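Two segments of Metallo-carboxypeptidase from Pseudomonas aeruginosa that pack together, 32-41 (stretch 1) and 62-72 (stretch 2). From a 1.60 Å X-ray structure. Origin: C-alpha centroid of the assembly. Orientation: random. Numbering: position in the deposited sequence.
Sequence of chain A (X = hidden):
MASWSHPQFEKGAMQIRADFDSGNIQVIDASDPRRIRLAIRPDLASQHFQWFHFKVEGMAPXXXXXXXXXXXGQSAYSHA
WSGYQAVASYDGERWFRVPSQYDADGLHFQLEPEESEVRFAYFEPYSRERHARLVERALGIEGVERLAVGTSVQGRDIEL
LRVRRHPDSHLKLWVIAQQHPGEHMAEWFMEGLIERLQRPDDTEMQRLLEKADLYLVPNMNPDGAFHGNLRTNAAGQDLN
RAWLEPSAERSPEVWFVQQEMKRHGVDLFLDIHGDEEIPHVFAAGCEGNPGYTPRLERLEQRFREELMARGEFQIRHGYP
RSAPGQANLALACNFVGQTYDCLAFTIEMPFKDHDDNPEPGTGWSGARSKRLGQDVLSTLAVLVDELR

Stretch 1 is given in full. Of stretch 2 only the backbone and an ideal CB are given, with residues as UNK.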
ATOM      1  N   ASP A  32     -22.987  -5.633 -25.416  1.00 10.97           N
ATOM      2  CA  ASP A  32     -23.198  -7.079 -25.362  1.00 10.10           C
ATOM      3  C   ASP A  32     -22.592  -7.606 -24.055  1.00  9.63           C
ATOM      4  O   ASP A  32     -21.392  -7.531 -23.859  1.00  9.26           O
ATOM      5  CB  ASP A  32     -22.500  -7.727 -26.565  1.00 10.57           C
ATOM      6  CG  ASP A  32     -22.694  -9.226 -26.637  1.00 11.92           C
ATOM      7  OD1 ASP A  32     -23.127  -9.836 -25.641  1.00 10.16           O
ATOM      8  OD2 ASP A  32     -22.401  -9.794 -27.711  1.00 13.03           O
ATOM      9  N   PRO A  33     -23.437  -8.124 -23.148  1.00  8.99           N
ATOM     10  CA  PRO A  33     -22.967  -8.643 -21.857  1.00  8.34           C
ATOM     11  C   PRO A  33     -21.817  -9.657 -21.912  1.00  8.14           C
ATOM     12  O   PRO A  33     -21.028  -9.741 -20.971  1.00  5.71           O
ATOM     13  CB  PRO A  33     -24.228  -9.250 -21.243  1.00 10.45           C
ATOM     14  CG  PRO A  33     -25.314  -8.382 -21.801  1.00 12.53           C
ATOM     15  CD  PRO A  33     -24.899  -8.267 -23.249  1.00  9.04           C
ATOM     16  N   ARG A  34     -21.725 -10.426 -22.999  1.00  7.58           N
ATOM     17  CA  ARG A  34     -20.655 -11.412 -23.104  1.00 10.23           C
ATOM     18  C   ARG A  34     -19.460 -10.881 -23.897  1.00  8.41           C
ATOM     19  O   ARG A  34     -18.508 -11.618 -24.177  1.00  8.06           O
ATOM     20  CB  ARG A  34     -21.190 -12.697 -23.764  1.00 13.55           C
ATOM     21  CG  ARG A  34     -22.371 -13.332 -23.015  1.00 16.29           C
ATOM     22  CD  ARG A  34     -22.792 -14.687 -23.601  1.00 19.01           C
ATOM     23  NE  ARG A  34     -21.778 -15.720 -23.406  1.00 17.90           N
ATOM     24  CZ  ARG A  34     -21.079 -16.280 -24.388  1.00 19.79           C
ATOM     25  NH1 ARG A  34     -21.282 -15.907 -25.645  1.00 20.14           N
ATOM     26  NH2 ARG A  34     -20.178 -17.213 -24.115  1.00 20.43           N
ATOM     27  N   ARG A  35     -19.508  -9.601 -24.255  1.00  6.23           N
ATOM     28  CA  ARG A  35     -18.435  -8.963 -25.017  1.00  8.21           C
ATOM     29  C   ARG A  35     -18.125  -7.559 -24.510  1.00  7.58           C
ATOM     30  O   ARG A  35     -17.913  -6.640 -25.304  1.00  9.18           O
ATOM     31  CB  ARG A  35     -18.816  -8.897 -26.507  1.00 10.67           C
ATOM     32  CG  ARG A  35     -19.114 -10.258 -27.152  1.00 13.79           C
ATOM     33  CD  ARG A  35     -17.830 -11.003 -27.509  1.00 17.91           C
ATOM     34  NE  ARG A  35     -18.073 -12.258 -28.222  1.00 20.10           N
ATOM     35  CZ  ARG A  35     -18.374 -13.414 -27.637  1.00 21.19           C
ATOM     36  NH1 ARG A  35     -18.469 -13.498 -26.317  1.00 21.77           N
ATOM     37  NH2 ARG A  35     -18.574 -14.493 -28.380  1.00 22.96           N
ATOM     38  N   ILE A  36     -18.105  -7.369 -23.198  1.00  8.34           N
ATOM     39  CA  ILE A  36     -17.819  -6.061 -22.615  1.00  6.18           C
ATOM     40  C   ILE A  36     -16.328  -5.760 -22.797  1.00  6.45           C
ATOM     41  O   ILE A  36     -15.479  -6.516 -22.336  1.00  7.32           O
ATOM     42  CB  ILE A  36     -18.194  -6.043 -21.122  1.00  5.47           C
ATOM     43  CG1 ILE A  36     -19.678  -6.397 -20.970  1.00  6.80           C
ATOM     44  CG2 ILE A  36     -17.918  -4.664 -20.518  1.00  7.25           C
ATOM     45  CD1 ILE A  36     -20.100  -6.706 -19.546  1.00  7.73           C
ATOM     46  N   ARG A  37     -16.020  -4.657 -23.478  1.00  4.14           N
ATOM     47  CA  ARG A  37     -14.636  -4.274 -23.752  1.00  7.10           C
ATOM     48  C   ARG A  37     -14.303  -2.976 -23.033  1.00  5.20           C
ATOM     49  O   ARG A  37     -15.024  -1.993 -23.161  1.00  4.96           O
ATOM     50  CB  ARG A  37     -14.436  -4.082 -25.264  1.00  8.22           C
ATOM     51  CG  ARG A  37     -14.908  -5.249 -26.121  1.00 14.14           C
ATOM     52  CD  ARG A  37     -14.034  -6.478 -25.962  1.00 16.21           C
ATOM     53  NE  ARG A  37     -12.755  -6.346 -26.657  1.00 19.47           N
ATOM     54  CZ  ARG A  37     -11.849  -7.314 -26.737  1.00 19.13           C
ATOM     55  NH1 ARG A  37     -12.080  -8.490 -26.167  1.00 19.34           N
ATOM     56  NH2 ARG A  37     -10.711  -7.109 -27.389  1.00 19.53           N
ATOM     57  N   LEU A  38     -13.198  -2.983 -22.290  1.00  5.27           N
ATOM     58  CA  LEU A  38     -12.764  -1.818 -21.527  1.00  4.29           C
ATOM     59  C   LEU A  38     -11.253  -1.663 -21.624  1.00  4.99           C
ATOM     60  O   LEU A  38     -10.547  -2.606 -21.971  1.00  4.30           O
ATOM     61  CB  LEU A  38     -13.129  -1.992 -20.049  1.00  5.36           C
ATOM     62  CG  LEU A  38     -14.577  -2.337 -19.709  1.00  4.86           C
ATOM     63  CD1 LEU A  38     -14.648  -2.833 -18.273  1.00  5.65           C
ATOM     64  CD2 LEU A  38     -15.466  -1.120 -19.917  1.00  7.11           C
ATOM     65  N   ALA A  39     -10.763  -0.467 -21.308  1.00  3.63           N
ATOM     66  CA  ALA A  39      -9.328  -0.198 -21.318  1.00  4.73           C
ATOM     67  C   ALA A  39      -8.929   0.524 -20.032  1.00  3.84           C
ATOM     68  O   ALA A  39      -9.705   1.304 -19.477  1.00  5.43           O
ATOM     69  CB  ALA A  39      -8.949   0.651 -22.527  1.00  3.28           C
ATOM     70  N   ILE A  40      -7.722   0.247 -19.556  1.00  5.27           N
ATOM     71  CA  ILE A  40      -7.218   0.887 -18.350  1.00  6.03           C
ATOM     72  C   ILE A  40      -6.635   2.233 -18.773  1.00  6.66           C
ATOM     73  O   ILE A  40      -6.029   2.359 -19.844  1.00  6.68           O
ATOM     74  CB  ILE A  40      -6.132   0.011 -17.675  1.00  6.59           C
ATOM     75  CG1 ILE A  40      -6.703  -1.384 -17.396  1.00  7.57           C
ATOM     76  CG2 ILE A  40      -5.672   0.654 -16.362  1.00  7.23           C
ATOM     77  CD1 ILE A  40      -5.681  -2.378 -16.854  1.00 11.53           C
ATOM     78  N   ARG A  41      -6.843   3.247 -17.941  1.00  5.56           N
ATOM     79  CA  ARG A  41      -6.356   4.594 -18.230  1.00  7.31           C
ATOM     80  C   ARG A  41      -4.967   4.858 -17.647  1.00  6.79           C
ATOM     81  O   ARG A  41      -4.707   4.565 -16.478  1.00  6.59           O
ATOM     82  CB  ARG A  41      -7.332   5.629 -17.665  1.00  8.26           C
ATOM     83  CG  ARG A  41      -7.037   7.072 -18.066  1.00 10.55           C
ATOM     84  CD  ARG A  41      -7.413   8.026 -16.938  1.00 11.75           C
ATOM     85  NE  ARG A  41      -6.403   8.019 -15.882  1.00 12.07           N
ATOM     86  CZ  ARG A  41      -6.662   7.888 -14.586  1.00 11.57           C
ATOM     87  NH1 ARG A  41      -7.913   7.745 -14.159  1.00 12.25           N
ATOM     88  NH2 ARG A  41      -5.663   7.897 -13.712  1.00  9.89           N
ATOM     89  N   UNK A  62     -29.904 -12.972 -14.049  1.00 14.63           N
ATOM     90  CA  UNK A  62     -29.628 -14.299 -14.590  1.00 14.76           C
ATOM     91  C   UNK A  62     -28.913 -14.180 -15.924  1.00 13.93           C
ATOM     92  O   UNK A  62     -29.259 -14.859 -16.891  1.00 15.37           O
ATOM     93  CB  UNK A  62     -30.921 -15.102 -14.747  1.00 14.76           C
ATOM     94  N   UNK A  63     -27.901 -13.320 -15.961  1.00 13.40           N
ATOM     95  CA  UNK A  63     -27.147 -13.080 -17.181  1.00 12.40           C
ATOM     96  C   UNK A  63     -25.643 -13.085 -16.929  1.00 12.36           C
ATOM     97  O   UNK A  63     -25.144 -12.363 -16.064  1.00  9.63           O
ATOM     98  CB  UNK A  63     -27.568 -11.747 -17.804  1.00 12.40           C
ATOM     99  N   UNK A  64     -24.922 -13.907 -17.683  1.00 12.09           N
ATOM    100  CA  UNK A  64     -23.477 -13.972 -17.542  1.00 12.36           C
ATOM    101  C   UNK A  64     -22.846 -12.759 -18.212  1.00 10.58           C
ATOM    102  O   UNK A  64     -23.141 -12.457 -19.366  1.00  9.87           O
ATOM    103  CB  UNK A  64     -22.928 -15.269 -18.140  1.00 12.36           C
ATOM    104  N   UNK A  65     -21.991 -12.058 -17.475  1.00 10.83           N
ATOM    105  CA  UNK A  65     -21.299 -10.893 -18.017  1.00  9.62           C
ATOM    106  C   UNK A  65     -19.824 -11.234 -18.136  1.00  9.10           C
ATOM    107  O   UNK A  65     -19.212 -11.731 -17.189  1.00  9.01           O
ATOM    108  CB  UNK A  65     -21.510  -9.656 -17.141  1.00  9.62           C
ATOM    109  N   UNK A  66     -19.265 -10.978 -19.313  1.00  8.81           N
ATOM    110  CA  UNK A  66     -17.867 -11.274 -19.582  1.00  8.36           C
ATOM    111  C   UNK A  66     -17.120  -9.994 -19.911  1.00  7.94           C
ATOM    112  O   UNK A  66     -17.413  -9.329 -20.905  1.00  7.88           O
ATOM    113  CB  UNK A  66     -17.735 -12.282 -20.725  1.00  8.36           C
ATOM    114  N   UNK A  67     -16.149  -9.665 -19.065  1.00  7.27           N
ATOM    115  CA  UNK A  67     -15.355  -8.451 -19.214  1.00  6.60           C
ATOM    116  C   UNK A  67     -13.953  -8.709 -19.744  1.00  6.01           C
ATOM    117  O   UNK A  67     -13.367  -9.763 -19.489  1.00  4.84           O
ATOM    118  CB  UNK A  67     -15.262  -7.728 -17.869  1.00  6.60           C
ATOM    119  N   UNK A  68     -13.422  -7.732 -20.472  1.00  5.91           N
ATOM    120  CA  UNK A  68     -12.070  -7.811 -21.005  1.00  4.97           C
ATOM    121  C   UNK A  68     -11.377  -6.456 -20.914  1.00  6.45           C
ATOM    122  O   UNK A  68     -11.919  -5.449 -21.364  1.00  6.31           O
ATOM    123  CB  UNK A  68     -12.093  -8.301 -22.454  1.00  4.97           C
ATOM    124  N   UNK A  69     -10.197  -6.434 -20.302  1.00  5.88           N
ATOM    125  CA  UNK A  69      -9.404  -5.211 -20.226  1.00  6.65           C
ATOM    126  C   UNK A  69      -8.455  -5.427 -21.402  1.00  6.72           C
ATOM    127  O   UNK A  69      -7.421  -6.084 -21.275  1.00  7.15           O
ATOM    128  CB  UNK A  69      -8.698  -5.003 -18.885  1.00  6.65           C
ATOM    129  N   UNK A  70      -8.845  -4.883 -22.550  1.00  7.93           N
ATOM    130  CA  UNK A  70      -8.113  -5.050 -23.802  1.00  7.76           C
ATOM    131  C   UNK A  70      -6.661  -4.600 -23.871  1.00  6.71           C
ATOM    132  O   UNK A  70      -5.895  -5.126 -24.683  1.00  6.51           O
ATOM    133  CB  UNK A  70      -8.877  -4.300 -24.895  1.00  7.76           C
ATOM    134  N   UNK A  71      -6.267  -3.643 -23.034  1.00  6.12           N
ATOM    135  CA  UNK A  71      -4.892  -3.159 -23.083  1.00  5.61           C
ATOM    136  C   UNK A  71      -4.021  -3.622 -21.918  1.00  6.25           C
ATOM    137  O   UNK A  71      -2.977  -3.038 -21.638  1.00  5.08           O
ATOM    138  CB  UNK A  71      -4.897  -1.630 -23.125  1.00  5.61           C
ATOM    139  N   UNK A  72      -4.445  -4.691 -21.252  1.00  6.40           N
ATOM    140  CA  UNK A  72      -3.685  -5.233 -20.127  1.00  6.35           C
ATOM    141  C   UNK A  72      -2.258  -5.589 -20.561  1.00  7.43           C
ATOM    142  O   UNK A  72      -1.312  -5.476 -19.783  1.00  7.31           O
ATOM    143  CB  UNK A  72      -4.388  -6.464 -19.552  1.00  6.35           C
TER

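Position 62 lies out of reach of stretch 1, which selects nothing here. The left-handed backbone (phi/psi 47/46) would suit Gly, Asn or Asp. It is Ala62, so the geometry did not force one of these.

At position 63 CA-to-CB points toward stretch 1, and the ideal CB is 5.4 Å from Pro33 CB. A modest apolar or beta-branched side chain, such as Val or Thr, would suit. It is Thr63; its CG2 lies 4.0 Å from Pro33 CB.

The CB of position 64 points sideways, near Arg34. The guanidinium favours Glu or Asp; a neutral polar residue such as Gln is possible. It is Glu64. Its OE1 approaches Arg34 NE at 3.7 Å, a long salt bridge at the guanidinium edge.

Position 65 has its CB 4.1 Å from Ile36 CD1, with Pro33 nearby. A flat ring or an aliphatic chain would fit. It is His65. Pro33 CB sits over the ring face, 4.2 Å from the centroid of the His65 ring, and Ile36 CD1 meets the ring edge.

Position 66 starts the backbone ladder: its N donates to Pro33 O (2.7 Å), and its O accepts from Ile36 N (3.1 Å). The ideal CB is 3.6 Å from Arg34 O. Small or medium residues are plausible. It is Cys66, with SG 4.3 Å from Arg34 CB.

Position 67 pairs with Ile36 in parallel register and shares its side of the sheet with Ile36 and Leu38. A large apolar residue, aliphatic or aromatic, would suit. It is Phe67. Ile36 CD1 lies over its face, 3.7 Å from the Phe67 ring centroid; Leu38 CD1 is at the edge.

At position 68 the CB shares a side with Arg37, 3.7 Å from Arg37 NH1. A polar or beta-branched residue would fit. It is Thr68. CG2 lies over the guanidinium face. A water O joins Thr68 OG1 (2.6 Å) to Ile36 O (2.9 Å).

Position 69 pairs with Leu38, and its CB is near Ile40. An aliphatic residue is expected. It is Leu69: CD2 is 4.0 Å from Leu38 CB, and CD1 is 4.0 Å from Ile40 CD1.

Position 70 donates its N to Leu38 O (2.9 Å). Its CB points toward stretch 1, 4.2 Å from Arg37 NH2. A compact side chain that can lie against the flat guanidinium, such as Val, Ile or Thr, would suit. It is Val70; CG1 covers the guanidinium face.

Position 71 points toward stretch 1, where the backbone N and O of Ile40 invite an amide. It is Asn71: OD1 accepts from Ile40 N (2.9 Å) and ND2 donates to Ile40 O (3.0 Å). The side-chain amide takes over where the backbone pairing ends.

Position 72 points sideways. Several residues could fit. It is Ala72.

Stretch 2 62-72: ATEHCFTLVNA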
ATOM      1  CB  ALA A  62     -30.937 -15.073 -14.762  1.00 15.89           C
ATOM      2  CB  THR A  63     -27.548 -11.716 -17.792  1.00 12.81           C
ATOM      3  OG1 THR A  63     -28.938 -11.746 -18.144  1.00 14.60           O
ATOM      4  CG2 THR A  63     -26.718 -11.407 -19.034  1.00 12.50           C
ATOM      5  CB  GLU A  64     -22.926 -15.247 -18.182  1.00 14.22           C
ATOM      6  CG  GLU A  64     -21.406 -15.292 -18.256  1.00 18.50           C
ATOM      7  CD  GLU A  64     -20.882 -16.589 -18.842  1.00 20.55           C
ATOM      8  OE1 GLU A  64     -21.303 -16.957 -19.962  1.00 23.66           O
ATOM      9  OE2 GLU A  64     -20.045 -17.240 -18.181  1.00 24.58           O
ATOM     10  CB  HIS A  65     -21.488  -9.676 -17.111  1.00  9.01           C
ATOM     11  CG  HIS A  65     -22.897  -9.177 -17.073  1.00  8.24           C
ATOM     12  ND1 HIS A  65     -23.265  -7.931 -17.534  1.00 10.59           N
ATOM     13  CD2 HIS A  65     -24.040  -9.782 -16.672  1.00  7.36           C
ATOM     14  CE1 HIS A  65     -24.574  -7.792 -17.424  1.00  9.20           C
ATOM     15  NE2 HIS A  65     -25.068  -8.901 -16.903  1.00  9.91           N
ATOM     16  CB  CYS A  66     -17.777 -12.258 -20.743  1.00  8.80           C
ATOM     17  SG  CYS A  66     -18.769 -13.718 -20.417  1.00 10.55           S
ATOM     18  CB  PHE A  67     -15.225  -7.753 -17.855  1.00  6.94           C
ATOM     19  CG  PHE A  67     -16.535  -7.353 -17.240  1.00  6.50           C
ATOM     20  CD1 PHE A  67     -17.291  -8.276 -16.518  1.00  5.81           C
ATOM     21  CD2 PHE A  67     -17.010  -6.051 -17.372  1.00  7.81           C
ATOM     22  CE1 PHE A  67     -18.499  -7.907 -15.931  1.00  4.71           C
ATOM     23  CE2 PHE A  67     -18.220  -5.669 -16.789  1.00  5.33           C
ATOM     24  CZ  PHE A  67     -18.968  -6.600 -16.065  1.00  6.06           C
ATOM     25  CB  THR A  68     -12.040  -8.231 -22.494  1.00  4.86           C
ATOM     26  OG1 THR A  68     -12.545  -9.566 -22.636  1.00  5.62           O
ATOM     27  CG2 THR A  68     -10.603  -8.174 -23.027  1.00  6.12           C
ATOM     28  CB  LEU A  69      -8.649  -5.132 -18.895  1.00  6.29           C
ATOM     29  CG  LEU A  69      -9.549  -5.186 -17.655  1.00  6.77           C
ATOM     30  CD1 LEU A  69      -8.728  -4.861 -16.411  1.00  6.65           C
ATOM     31  CD2 LEU A  69     -10.698  -4.189 -17.807  1.00  6.83           C
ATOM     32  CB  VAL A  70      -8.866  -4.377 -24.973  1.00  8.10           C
ATOM     33  CG1 VAL A  70     -10.308  -4.860 -25.012  1.00  9.30           C
ATOM     34  CG2 VAL A  70      -8.798  -2.864 -24.842  1.00  9.03           C
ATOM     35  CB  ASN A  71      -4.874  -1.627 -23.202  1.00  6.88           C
ATOM     36  CG  ASN A  71      -5.469  -0.930 -21.992  1.00  6.51           C
ATOM     37  OD1 ASN A  71      -6.179  -1.540 -21.192  1.00  4.98           O
ATOM     38  ND2 ASN A  71      -5.189   0.370 -21.863  1.00  5.91           N
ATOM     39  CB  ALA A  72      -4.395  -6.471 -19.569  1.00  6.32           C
TER
HETATM   40  O   HOH W   1     -15.080  -9.201 -23.213  1.00 15.79           O
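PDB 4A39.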